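Local coordinates for type III Pentaketide Synthase (Neurospora crassa, PDB 3EUO), which probably builds pentaketides as a type III polyketide synthase of the chalcone/stilbene synthase family, by repeated acyl transfer and chain extension, at residues L3-L8 and V208-G213; S33-K38 and A190-R195; Q102-V107 and A167-L172; V181-E186 and G249-L254. All blocks are in the same frame, centred on the assembly; numbering follows the deposited sequence.

Contact 1 of 4, residues L3-L8 and V208-G213; sequences LSITGL and VILSNG
On one face of this antiparallel strand pair, L8, V208, I5 and L210 form a run of aliphatic carbon. L8 and V208 lie side by side, CD2 of L8 3.7 Å from CG1 of V208. I5 straddles two partners, its CG2 branch 4.0 Å from V208 CB and its CG1 branch 3.9 Å from L210 CD1. The L210 chain leaves anti to its backbone N (chi1 -169°), which brings CD1 in under S4 O at 3.5 Å. T6, turned to neither face, crosses I209 obliquely, OG1 3.4 Å from I209 CG2. The two strands belong to the mixed central sheet of the thiolase fold; helix 145-162 packs against V208 and L210, helix 70-96 against I209. Between the pairs I5/L210 and L8/V208, T6 and G7 together face the single I209, a beta bulge. S4 and S211 exchange two backbone hydrogen bonds, that from S211 N to S4 O nearly straight at 2.9 Å. T6 N donates to I209 O and I209 N to G7 O, whereas the buried G7 N has no partner. At the strand end S211 OG accepts from G213 N at 3.0 Å, an ST turn, and also bonds E216, while N212 OD1 receives A167 N.

Contact 2 of 4, residues S33-K38 and A190-R195; sequences SPAMKK and ALQETR
The carboxamide of Q192 grips the first turn of helix 34-42 with both ends. NE2 donates to S33 OG at 2.9 Å, the serine oxygen lying close to the amide plane, and OE1 accepts from A35 N at 2.9 Å, that donor standing 31° above the plane of the C=O group. S33 OG, held between its own backbone N and carbonyl carbon (chi1 66°), is the N-cap of the helix and also accepts from M36 N at 3.3 Å, so two N-H groups converge on it. Q192 thus satisfies a backbone N-H of the turn that has no carbonyl of its own helix to meet. Q192, the first residue beyond helix 181-191, has positive phi, and its NE2 also bonds D189 O, so one amide ties the C-terminal end of one helix to the N-terminal end of another. An alanine in place of S33 would remove the acceptor shared by M36 N and Q192 NE2, and would probably weaken the cap and the hold on the amide. K38 curls back, NZ reaching P34 O at 2.8 Å, a carbonyl that also takes K38 N. Packing is modest: A35 CB lies 3.5 Å from Q192 CA, and T194 CG2 touches K38 CB at 3.8 Å. Beyond these, R195 NH1 forms a salt bridge with E193 OE2.

Contact 3 of 4, residues Q102-V107 and A167-L172; sequences QITHMV and ARILVL
Strands 105-107 and 168-172 run parallel, 20° apart in direction, and their backbone bonds step from one to the other: L170 N to H105 O, V107 N to L170 O at 2.8 Å, and L172 N to V107 O. Before the strand proper T104 N donates to R168 O at 2.9 Å, and R168 N is received at 3.0 Å by the T104 side chain, OG1. The pair belongs to a parallel part of the thiolase-fold sheet. Strand 134-138 lies on the far side of 105-109, bonding M106, and helix 145-162 then carries the chain back to 168-175. T104 OG1 also sits at the edge of the H105 ring, in its plane, 2.7 Å from ND1 in a hydrogen bond that helps to fix the ring's rotation. I169 CD1 lies over one ring face in a CH-pi contact, 3.9 Å from the centroid, and H160 meets the ring edge-to-face. Farther along this face V107 CG2 and I169 CG2 meet at 3.9 Å, and L156 of helix 145-162 packs on both residues. On the other face M106 and L170 point the same way side by side, while I103 CG2 approaches L170 CB at 4.1 Å. The R168 guanidinium turns away, NH1 bonding A167 O and NH2 I214 O.

Contact 4 of 4, residues V181-E186 and G249-L254; sequences VRSELE and GWKVVL
Direct hydrogen bonds centre on the ammonium group of K251. Its chain bends at chi2 (-79°) and then runs extended across to helix 181-186, where NZ donates to S183 OG at 2.8 Å and, weakly, to S183 O at 3.0 Å; S187 OG one turn on is a further partner. V252 N points almost straight at E184 OE2 (170° at the hydrogen), but at 3.3 Å the bond is weak. Water extends the link. One molecule accepts from S183 OG at 2.7 Å and donates to E184 OE2 and to W250 O, so the serine hydroxyl receives the lysine while giving its proton to water. A second water accepts from K251 NZ at 2.9 Å and reaches E186 OE1 weakly. Strand 249-254 is the second arm of a beta-hairpin with 241-246, leaning on the helix at 50°; W250 points away from the helix, bonding S114 of the second subunit through NE1. K251 NZ lies 5.6 Å from E184 OE2, which would probably help both to stay ionised, and E184 OE1 forms a salt bridge with R195. A leucine replacing K251 would lose the bonds to S183, S187 and the second water, and would probably loosen the hairpin from the helix. Packing is slight: V252 crosses E184 at about a right angle, CG2 3.9 Å from OE2.

In the fold
The four contacts form two clusters on opposite sides of the chain's centre. Contacts 1 and 3, centres 9 Å apart, are neighbouring parts of one sheet: L210 O and I169 N, 2.8 Å apart, probably hydrogen-bond strand 204-211 to 168-175. Helix 145-162, packed on both, starts just after C143, the cysteine found oxidised to 3-sulfinoalanine. Contacts 2 and 4, centres 12 Å apart, share helix 181-191, and R195 of contact 2 reaches into contact 4 through its bridge to E184. Contacts 1 and 2 are 45 Å apart between centres. The clusters are joined along the chain, since helix 181-191 follows strand 168-175, yet contacts 3 and 4 stay about 15 Å apart at their nearest atoms.

Contact 1 of 4, residues L3-L8 and V208-G213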
loop_
_atom_site.group_PDB
_atom_site.type_symbol
_atom_site.label_atom_id
_atom_site.label_comp_id
_atom_site.label_asym_id
_atom_site.label_seq_id
_atom_site.Cartn_x
_atom_site.Cartn_y
_atom_site.Cartn_z
ATOM N N LEU A 3 -4.034 -20.974 -11.169
ATOM C CA LEU A 3 -3.033 -19.979 -10.784
ATOM C C LEU A 3 -1.659 -20.626 -10.767
ATOM O O LEU A 3 -1.462 -21.650 -10.099
ATOM C CB LEU A 3 -3.351 -19.397 -9.401
ATOM C CG LEU A 3 -4.699 -18.701 -9.235
ATOM C CD1 LEU A 3 -4.967 -18.373 -7.778
ATOM C CD2 LEU A 3 -4.768 -17.441 -10.102
ATOM N N SER A 4 -0.716 -20.042 -11.501
ATOM C CA SER A 4 0.627 -20.595 -11.572
ATOM C C SER A 4 1.690 -19.505 -11.577
ATOM O O SER A 4 1.489 -18.427 -12.156
ATOM C CB SER A 4 0.782 -21.496 -12.801
ATOM O OG SER A 4 0.737 -20.738 -13.999
ATOM N N ILE A 5 2.809 -19.800 -10.920
ATOM C CA ILE A 5 3.998 -18.946 -10.961
ATOM C C ILE A 5 4.824 -19.382 -12.162
ATOM O O ILE A 5 5.363 -20.488 -12.184
ATOM C CB ILE A 5 4.822 -19.047 -9.648
ATOM C CG1 ILE A 5 4.020 -18.481 -8.464
ATOM C CG2 ILE A 5 6.169 -18.326 -9.795
ATOM C CD1 ILE A 5 4.647 -18.746 -7.073
ATOM N N THR A 6 4.911 -18.508 -13.161
ATOM C CA THR A 6 5.524 -18.859 -14.447
ATOM C C THR A 6 6.941 -18.308 -14.613
ATOM O O THR A 6 7.657 -18.677 -15.548
ATOM C CB THR A 6 4.659 -18.413 -15.622
ATOM O OG1 THR A 6 4.359 -17.022 -15.485
ATOM C CG2 THR A 6 3.358 -19.203 -15.662
ATOM N N GLY A 7 7.345 -17.433 -13.700
ATOM C CA GLY A 7 8.725 -16.953 -13.668
ATOM C C GLY A 7 9.071 -16.405 -12.302
ATOM O O GLY A 7 8.188 -15.964 -11.567
ATOM N N LEU A 8 10.357 -16.450 -11.961
ATOM C CA LEU A 8 10.866 -15.837 -10.736
ATOM C C LEU A 8 12.176 -15.153 -11.070
ATOM O O LEU A 8 12.933 -15.630 -11.925
ATOM C CB LEU A 8 11.106 -16.880 -9.631
ATOM C CG LEU A 8 9.969 -17.791 -9.164
ATOM C CD1 LEU A 8 9.946 -19.106 -9.959
ATOM C CD2 LEU A 8 10.113 -18.082 -7.670
ATOM N N VAL A 208 8.006 -12.406 -8.823
ATOM C CA VAL A 208 7.419 -13.541 -9.523
ATOM C C VAL A 208 6.357 -13.042 -10.496
ATOM O O VAL A 208 5.809 -11.947 -10.337
ATOM C CB VAL A 208 6.811 -14.623 -8.575
ATOM C CG1 VAL A 208 7.868 -15.146 -7.589
ATOM C CG2 VAL A 208 5.580 -14.098 -7.832
ATOM N N ILE A 209 6.089 -13.846 -11.520
ATOM C CA ILE A 209 4.928 -13.636 -12.364
ATOM C C ILE A 209 3.870 -14.639 -11.943
ATOM O O ILE A 209 4.138 -15.844 -11.918
ATOM C CB ILE A 209 5.246 -13.849 -13.860
ATOM C CG1 ILE A 209 6.374 -12.901 -14.310
ATOM C CG2 ILE A 209 3.965 -13.702 -14.681
ATOM C CD1 ILE A 209 6.049 -11.400 -14.133
ATOM N N LEU A 210 2.696 -14.136 -11.563
ATOM C CA LEU A 210 1.546 -15.004 -11.300
ATOM C C LEU A 210 0.560 -14.872 -12.445
ATOM O O LEU A 210 0.087 -13.767 -12.744
ATOM C CB LEU A 210 0.855 -14.660 -9.977
ATOM C CG LEU A 210 -0.188 -15.677 -9.481
ATOM C CD1 LEU A 210 0.468 -17.011 -9.073
ATOM C CD2 LEU A 210 -0.992 -15.110 -8.318
ATOM N N SER A 211 0.259 -16.001 -13.081
ATOM C CA SER A 211 -0.684 -16.047 -14.195
ATOM C C SER A 211 -1.964 -16.763 -13.791
ATOM O O SER A 211 -1.926 -17.685 -12.971
ATOM C CB SER A 211 -0.049 -16.785 -15.381
ATOM O OG SER A 211 -0.985 -16.933 -16.441
ATOM N N ASN A 212 -3.090 -16.363 -14.387
ATOM C CA ASN A 212 -4.354 -17.083 -14.199
ATOM C C ASN A 212 -4.637 -18.115 -15.301
ATOM O O ASN A 212 -5.739 -18.662 -15.377
ATOM C CB ASN A 212 -5.536 -16.112 -14.058
ATOM C CG ASN A 212 -5.934 -15.472 -15.378
ATOM O OD1 ASN A 212 -5.218 -15.579 -16.379
ATOM N ND2 ASN A 212 -7.089 -14.796 -15.386
ATOM N N GLY A 213 -3.653 -18.345 -16.165
ATOM C CA GLY A 213 -3.747 -19.414 -17.170
ATOM C C GLY A 213 -4.659 -19.145 -18.364
ATOM O O GLY A 213 -4.621 -19.886 -19.359
#

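Contact 2 of 4, residues S33-K38 and A190-R195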
loop_
_atom_site.group_PDB
_atom_site.type_symbol
_atom_site.label_atom_id
_atom_site.label_comp_id
_atom_site.label_asym_id
_atom_site.label_seq_id
_atom_site.Cartn_x
_atom_site.Cartn_y
_atom_site.Cartn_z
ATOM N N SER A 33 29.411 1.130 24.788
ATOM C CA SER A 33 28.429 1.211 25.872
ATOM C C SER A 33 27.901 -0.201 26.124
ATOM O O SER A 33 28.089 -1.071 25.274
ATOM C CB SER A 33 27.277 2.149 25.492
ATOM O OG SER A 33 26.507 1.626 24.416
ATOM N N PRO A 34 27.267 -0.445 27.294
ATOM C CA PRO A 34 26.707 -1.768 27.583
ATOM C C PRO A 34 25.735 -2.286 26.519
ATOM O O PRO A 34 25.858 -3.450 26.084
ATOM C CB PRO A 34 26.001 -1.566 28.932
ATOM C CG PRO A 34 26.785 -0.461 29.575
ATOM C CD PRO A 34 27.105 0.472 28.443
ATOM N N ALA A 35 24.807 -1.439 26.077
ATOM C CA ALA A 35 23.851 -1.858 25.055
ATOM C C ALA A 35 24.538 -2.135 23.721
ATOM O O ALA A 35 24.214 -3.123 23.053
ATOM C CB ALA A 35 22.738 -0.839 24.890
ATOM N N MET A 36 25.499 -1.284 23.343
ATOM C CA MET A 36 26.209 -1.477 22.079
ATOM C C MET A 36 27.009 -2.769 22.112
ATOM O O MET A 36 26.978 -3.528 21.147
ATOM C CB MET A 36 27.114 -0.285 21.736
ATOM C CG MET A 36 27.657 -0.323 20.293
ATOM S SD MET A 36 26.413 -0.197 18.964
ATOM C CE MET A 36 25.899 1.522 19.171
ATOM N N LYS A 37 27.734 -3.013 23.209
ATOM C CA LYS A 37 28.457 -4.278 23.373
ATOM C C LYS A 37 27.541 -5.500 23.227
ATOM O O LYS A 37 27.904 -6.465 22.542
ATOM C CB LYS A 37 29.223 -4.321 24.703
ATOM C CG LYS A 37 30.562 -3.567 24.665
ATOM C CD LYS A 37 31.229 -3.481 26.052
ATOM C CE LYS A 37 31.426 -4.864 26.675
ATOM N NZ LYS A 37 31.827 -4.803 28.117
ATOM N N LYS A 38 26.354 -5.442 23.835
ATOM C CA LYS A 38 25.369 -6.528 23.708
ATOM C C LYS A 38 24.946 -6.757 22.253
ATOM O O LYS A 38 24.951 -7.890 21.780
ATOM C CB LYS A 38 24.121 -6.297 24.581
ATOM C CG LYS A 38 24.350 -6.055 26.083
ATOM C CD LYS A 38 25.374 -6.988 26.709
ATOM C CE LYS A 38 25.909 -6.405 28.030
ATOM N NZ LYS A 38 26.965 -5.352 27.833
ATOM N N ALA A 190 21.833 5.895 22.424
ATOM C CA ALA A 190 21.067 6.886 23.200
ATOM C C ALA A 190 20.078 6.276 24.196
ATOM O O ALA A 190 19.918 6.783 25.311
ATOM C CB ALA A 190 20.342 7.849 22.258
ATOM N N LEU A 191 19.413 5.199 23.793
ATOM C CA LEU A 191 18.364 4.604 24.613
ATOM C C LEU A 191 18.885 3.462 25.464
ATOM O O LEU A 191 18.186 2.984 26.363
ATOM C CB LEU A 191 17.209 4.117 23.740
ATOM C CG LEU A 191 16.572 5.154 22.815
ATOM C CD1 LEU A 191 15.560 4.489 21.916
ATOM C CD2 LEU A 191 15.936 6.303 23.601
ATOM N N GLN A 192 20.114 3.033 25.175
ATOM C CA GLN A 192 20.678 1.830 25.777
ATOM C C GLN A 192 19.693 0.659 25.704
ATOM O O GLN A 192 19.481 -0.041 26.692
ATOM C CB GLN A 192 21.141 2.090 27.218
ATOM C CG GLN A 192 22.443 2.890 27.313
ATOM C CD GLN A 192 23.594 2.190 26.620
ATOM O OE1 GLN A 192 24.080 1.155 27.088
ATOM N NE2 GLN A 192 24.025 2.742 25.484
ATOM N N GLU A 193 19.077 0.474 24.535
ATOM C CA GLU A 193 18.276 -0.725 24.284
ATOM C C GLU A 193 19.009 -1.653 23.328
ATOM O O GLU A 193 19.739 -1.207 22.435
ATOM C CB GLU A 193 16.844 -0.420 23.801
ATOM C CG GLU A 193 16.728 0.566 22.686
ATOM C CD GLU A 193 15.349 0.580 22.014
ATOM O OE1 GLU A 193 14.537 -0.353 22.198
ATOM O OE2 GLU A 193 15.094 1.533 21.262
ATOM N N THR A 194 18.829 -2.946 23.549
ATOM C CA THR A 194 19.464 -3.956 22.720
ATOM C C THR A 194 18.606 -4.155 21.475
ATOM O O THR A 194 17.669 -4.960 21.464
ATOM C CB THR A 194 19.672 -5.270 23.493
ATOM O OG1 THR A 194 18.403 -5.782 23.909
ATOM C CG2 THR A 194 20.495 -5.018 24.728
ATOM N N ARG A 195 18.923 -3.380 20.445
ATOM C CA ARG A 195 18.206 -3.396 19.178
ATOM C C ARG A 195 18.990 -4.239 18.187
ATOM O O ARG A 195 20.063 -3.838 17.742
ATOM C CB ARG A 195 18.063 -1.969 18.644
ATOM C CG ARG A 195 17.420 -1.017 19.634
ATOM C CD ARG A 195 17.380 0.402 19.092
ATOM N NE ARG A 195 16.591 0.490 17.865
ATOM C CZ ARG A 195 15.264 0.608 17.826
ATOM N NH1 ARG A 195 14.553 0.675 18.949
ATOM N NH2 ARG A 195 14.644 0.682 16.654
#

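Contact 3 of 4, residues Q102-V107 and A167-L172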
loop_
_atom_site.group_PDB
_atom_site.type_symbol
_atom_site.label_atom_id
_atom_site.label_comp_id
_atom_site.label_asym_id
_atom_site.label_seq_id
_atom_site.Cartn_x
_atom_site.Cartn_y
_atom_site.Cartn_z
ATOM N N GLN A 102 2.030 -7.492 -22.053
ATOM C CA GLN A 102 1.251 -8.622 -21.558
ATOM C C GLN A 102 0.947 -8.556 -20.063
ATOM O O GLN A 102 0.086 -9.282 -19.575
ATOM C CB GLN A 102 1.960 -9.936 -21.868
ATOM C CG GLN A 102 1.941 -10.336 -23.334
ATOM C CD GLN A 102 2.718 -11.622 -23.556
ATOM O OE1 GLN A 102 3.950 -11.619 -23.598
ATOM N NE2 GLN A 102 2.001 -12.735 -23.659
ATOM N N ILE A 103 1.654 -7.692 -19.343
ATOM C CA ILE A 103 1.472 -7.587 -17.892
ATOM C C ILE A 103 0.215 -6.764 -17.607
ATOM O O ILE A 103 0.099 -5.618 -18.052
ATOM C CB ILE A 103 2.724 -6.982 -17.190
ATOM C CG1 ILE A 103 3.986 -7.796 -17.510
ATOM C CG2 ILE A 103 2.510 -6.864 -15.680
ATOM C CD1 ILE A 103 3.941 -9.262 -17.067
ATOM N N THR A 104 -0.712 -7.360 -16.861
ATOM C CA THR A 104 -2.030 -6.774 -16.628
ATOM C C THR A 104 -2.160 -6.059 -15.282
ATOM O O THR A 104 -2.936 -5.111 -15.153
ATOM C CB THR A 104 -3.143 -7.839 -16.707
ATOM O OG1 THR A 104 -2.905 -8.842 -15.707
ATOM C CG2 THR A 104 -3.186 -8.493 -18.090
ATOM N N HIS A 105 -1.428 -6.547 -14.280
ATOM C CA HIS A 105 -1.444 -5.961 -12.942
ATOM C C HIS A 105 -0.019 -6.000 -12.403
ATOM O O HIS A 105 0.811 -6.797 -12.858
ATOM C CB HIS A 105 -2.272 -6.784 -11.941
ATOM C CG HIS A 105 -3.687 -7.079 -12.341
ATOM N ND1 HIS A 105 -4.015 -7.895 -13.404
ATOM C CD2 HIS A 105 -4.857 -6.765 -11.737
ATOM C CE1 HIS A 105 -5.329 -8.023 -13.469
ATOM N NE2 HIS A 105 -5.864 -7.356 -12.461
ATOM N N MET A 106 0.240 -5.171 -11.398
ATOM C CA MET A 106 1.486 -5.196 -10.645
ATOM C C MET A 106 1.095 -5.122 -9.171
ATOM O O MET A 106 0.279 -4.283 -8.794
ATOM C CB MET A 106 2.362 -4.003 -11.046
ATOM C CG MET A 106 3.752 -3.947 -10.424
ATOM S SD MET A 106 4.686 -2.554 -11.147
ATOM C CE MET A 106 5.591 -3.342 -12.452
ATOM N N VAL A 107 1.617 -6.031 -8.351
ATOM C CA VAL A 107 1.422 -5.943 -6.893
ATOM C C VAL A 107 2.800 -5.862 -6.259
ATOM O O VAL A 107 3.564 -6.824 -6.321
ATOM C CB VAL A 107 0.639 -7.142 -6.296
ATOM C CG1 VAL A 107 0.446 -6.957 -4.787
ATOM C CG2 VAL A 107 -0.720 -7.300 -6.969
ATOM N N ALA A 167 -4.834 -12.812 -17.055
ATOM C CA ALA A 167 -4.134 -12.018 -16.058
ATOM C C ALA A 167 -2.708 -12.512 -15.963
ATOM O O ALA A 167 -2.459 -13.716 -15.849
ATOM C CB ALA A 167 -4.821 -12.113 -14.705
ATOM N N ARG A 168 -1.777 -11.570 -16.030
ATOM C CA ARG A 168 -0.364 -11.831 -15.812
ATOM C C ARG A 168 0.118 -10.751 -14.861
ATOM O O ARG A 168 0.196 -9.573 -15.238
ATOM C CB ARG A 168 0.416 -11.753 -17.130
ATOM C CG ARG A 168 -0.169 -12.607 -18.267
ATOM C CD ARG A 168 0.051 -14.121 -18.062
ATOM N NE ARG A 168 -0.415 -14.863 -19.238
ATOM C CZ ARG A 168 -1.656 -15.320 -19.412
ATOM N NH1 ARG A 168 -2.586 -15.142 -18.481
ATOM N NH2 ARG A 168 -1.969 -15.955 -20.535
ATOM N N ILE A 169 0.436 -11.144 -13.630
ATOM C CA ILE A 169 0.713 -10.157 -12.592
ATOM C C ILE A 169 2.172 -10.163 -12.154
ATOM O O ILE A 169 2.694 -11.190 -11.724
ATOM C CB ILE A 169 -0.221 -10.333 -11.370
ATOM C CG1 ILE A 169 -1.690 -10.332 -11.834
ATOM C CG2 ILE A 169 0.075 -9.250 -10.309
ATOM C CD1 ILE A 169 -2.727 -10.172 -10.728
ATOM N N LEU A 170 2.824 -9.006 -12.269
ATOM C CA LEU A 170 4.158 -8.834 -11.723
ATOM C C LEU A 170 4.024 -8.623 -10.222
ATOM O O LEU A 170 3.473 -7.606 -9.786
ATOM C CB LEU A 170 4.883 -7.641 -12.371
ATOM C CG LEU A 170 6.280 -7.296 -11.823
ATOM C CD1 LEU A 170 7.231 -8.498 -11.850
ATOM C CD2 LEU A 170 6.893 -6.139 -12.576
ATOM N N VAL A 171 4.534 -9.579 -9.448
ATOM C CA VAL A 171 4.528 -9.495 -7.982
ATOM C C VAL A 171 5.943 -9.180 -7.507
ATOM O O VAL A 171 6.862 -9.965 -7.732
ATOM C CB VAL A 171 4.049 -10.800 -7.319
ATOM C CG1 VAL A 171 3.679 -10.544 -5.848
ATOM C CG2 VAL A 171 2.855 -11.394 -8.070
ATOM N N LEU A 172 6.111 -8.046 -6.833
ATOM C CA LEU A 172 7.448 -7.500 -6.608
ATOM C C LEU A 172 7.684 -7.062 -5.163
ATOM O O LEU A 172 6.839 -6.401 -4.571
ATOM C CB LEU A 172 7.693 -6.315 -7.563
ATOM C CG LEU A 172 8.991 -5.493 -7.429
ATOM C CD1 LEU A 172 10.211 -6.309 -7.845
ATOM C CD2 LEU A 172 8.902 -4.189 -8.236
#

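Contact 4 of 4, residues V181-E186 and G249-L254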
loop_
_atom_site.group_PDB
_atom_site.type_symbol
_atom_site.label_atom_id
_atom_site.label_comp_id
_atom_site.label_asym_id
_atom_site.label_seq_id
_atom_site.Cartn_x
_atom_site.Cartn_y
_atom_site.Cartn_z
ATOM N N VAL A 181 21.322 1.669 9.205
ATOM C CA VAL A 181 22.288 1.270 10.225
ATOM C C VAL A 181 22.598 2.414 11.206
ATOM O O VAL A 181 22.604 2.191 12.419
ATOM C CB VAL A 181 23.580 0.641 9.606
ATOM C CG1 VAL A 181 24.310 1.633 8.713
ATOM C CG2 VAL A 181 24.522 0.089 10.699
ATOM N N ARG A 182 22.810 3.631 10.695
ATOM C CA ARG A 182 23.168 4.768 11.560
ATOM C C ARG A 182 22.035 5.153 12.512
ATOM O O ARG A 182 22.289 5.524 13.668
ATOM C CB ARG A 182 23.629 5.983 10.734
ATOM C CG ARG A 182 25.022 5.835 10.099
ATOM C CD ARG A 182 26.141 5.988 11.143
ATOM N NE ARG A 182 26.059 7.273 11.845
ATOM C CZ ARG A 182 26.545 8.425 11.377
ATOM N NH1 ARG A 182 27.159 8.469 10.198
ATOM N NH2 ARG A 182 26.403 9.543 12.083
ATOM N N SER A 183 20.798 5.057 12.023
ATOM C CA SER A 183 19.608 5.317 12.834
ATOM C C SER A 183 19.516 4.306 13.972
ATOM O O SER A 183 19.256 4.661 15.122
ATOM C CB SER A 183 18.349 5.228 11.969
ATOM O OG SER A 183 17.194 5.092 12.781
ATOM N N GLU A 184 19.731 3.039 13.642
ATOM C CA GLU A 184 19.684 1.985 14.652
ATOM C C GLU A 184 20.795 2.161 15.685
ATOM O O GLU A 184 20.544 2.060 16.892
ATOM C CB GLU A 184 19.718 0.598 14.000
ATOM C CG GLU A 184 18.370 0.209 13.341
ATOM C CD GLU A 184 17.239 0.056 14.366
ATOM O OE1 GLU A 184 17.463 -0.611 15.402
ATOM O OE2 GLU A 184 16.133 0.600 14.139
ATOM N N LEU A 185 22.007 2.448 15.207
ATOM C CA LEU A 185 23.151 2.645 16.092
ATOM C C LEU A 185 22.905 3.800 17.060
ATOM O O LEU A 185 23.269 3.727 18.234
ATOM C CB LEU A 185 24.432 2.890 15.285
ATOM C CG LEU A 185 25.060 1.689 14.564
ATOM C CD1 LEU A 185 26.195 2.159 13.678
ATOM C CD2 LEU A 185 25.568 0.652 15.572
ATOM N N GLU A 186 22.288 4.859 16.551
ATOM C CA GLU A 186 21.983 6.029 17.370
ATOM C C GLU A 186 21.013 5.676 18.491
ATOM O O GLU A 186 21.193 6.094 19.635
ATOM C CB GLU A 186 21.413 7.160 16.516
ATOM C CG GLU A 186 21.001 8.351 17.363
ATOM C CD GLU A 186 20.800 9.617 16.575
ATOM O OE1 GLU A 186 19.711 10.213 16.711
ATOM O OE2 GLU A 186 21.722 10.027 15.837
ATOM N N GLY A 249 14.023 7.702 9.208
ATOM C CA GLY A 249 13.582 6.518 8.465
ATOM C C GLY A 249 12.481 5.780 9.201
ATOM O O GLY A 249 11.424 6.351 9.475
ATOM N N TRP A 250 12.730 4.506 9.506
ATOM C CA TRP A 250 11.824 3.701 10.315
ATOM C C TRP A 250 12.600 2.985 11.411
ATOM O O TRP A 250 13.672 2.418 11.158
ATOM C CB TRP A 250 11.058 2.679 9.459
ATOM C CG TRP A 250 10.087 3.296 8.499
ATOM C CD1 TRP A 250 8.730 3.404 8.655
ATOM C CD2 TRP A 250 10.394 3.896 7.229
ATOM N NE1 TRP A 250 8.178 4.031 7.562
ATOM C CE2 TRP A 250 9.176 4.346 6.676
ATOM C CE3 TRP A 250 11.580 4.088 6.502
ATOM C CZ2 TRP A 250 9.106 4.987 5.427
ATOM C CZ3 TRP A 250 11.515 4.738 5.267
ATOM C CH2 TRP A 250 10.280 5.174 4.743
ATOM N N LYS A 251 12.054 3.024 12.628
ATOM C CA LYS A 251 12.656 2.357 13.781
ATOM C C LYS A 251 12.023 0.994 14.017
ATOM O O LYS A 251 10.797 0.878 14.127
ATOM C CB LYS A 251 12.499 3.208 15.044
ATOM C CG LYS A 251 13.111 4.608 14.964
ATOM C CD LYS A 251 14.621 4.591 15.177
ATOM C CE LYS A 251 15.142 6.002 15.337
ATOM N NZ LYS A 251 16.637 6.056 15.344
ATOM N N VAL A 252 12.864 -0.032 14.098
ATOM C CA VAL A 252 12.410 -1.400 14.349
ATOM C C VAL A 252 11.770 -1.527 15.735
ATOM O O VAL A 252 12.297 -1.004 16.710
ATOM C CB VAL A 252 13.583 -2.396 14.243
ATOM C CG1 VAL A 252 13.152 -3.789 14.673
ATOM C CG2 VAL A 252 14.125 -2.433 12.818
ATOM N N VAL A 253 10.618 -2.196 15.801
ATOM C CA VAL A 253 10.036 -2.630 17.072
ATOM C C VAL A 253 10.130 -4.155 17.073
ATOM O O VAL A 253 9.711 -4.810 16.118
ATOM C CB VAL A 253 8.556 -2.167 17.244
ATOM C CG1 VAL A 253 7.946 -2.734 18.533
ATOM C CG2 VAL A 253 8.467 -0.641 17.251
ATOM N N LEU A 254 10.714 -4.711 18.132
ATOM C CA LEU A 254 10.931 -6.149 18.220
ATOM C C LEU A 254 11.017 -6.584 19.683
ATOM O O LEU A 254 11.929 -6.186 20.416
ATOM C CB LEU A 254 12.190 -6.549 17.438
ATOM C CG LEU A 254 12.652 -8.008 17.368
ATOM C CD1 LEU A 254 11.555 -8.954 16.862
ATOM C CD2 LEU A 254 13.878 -8.100 16.481
HETATM O O HOH W 1 16.130 2.642 12.268
HETATM O O HOH W 2 16.799 8.543 16.871
#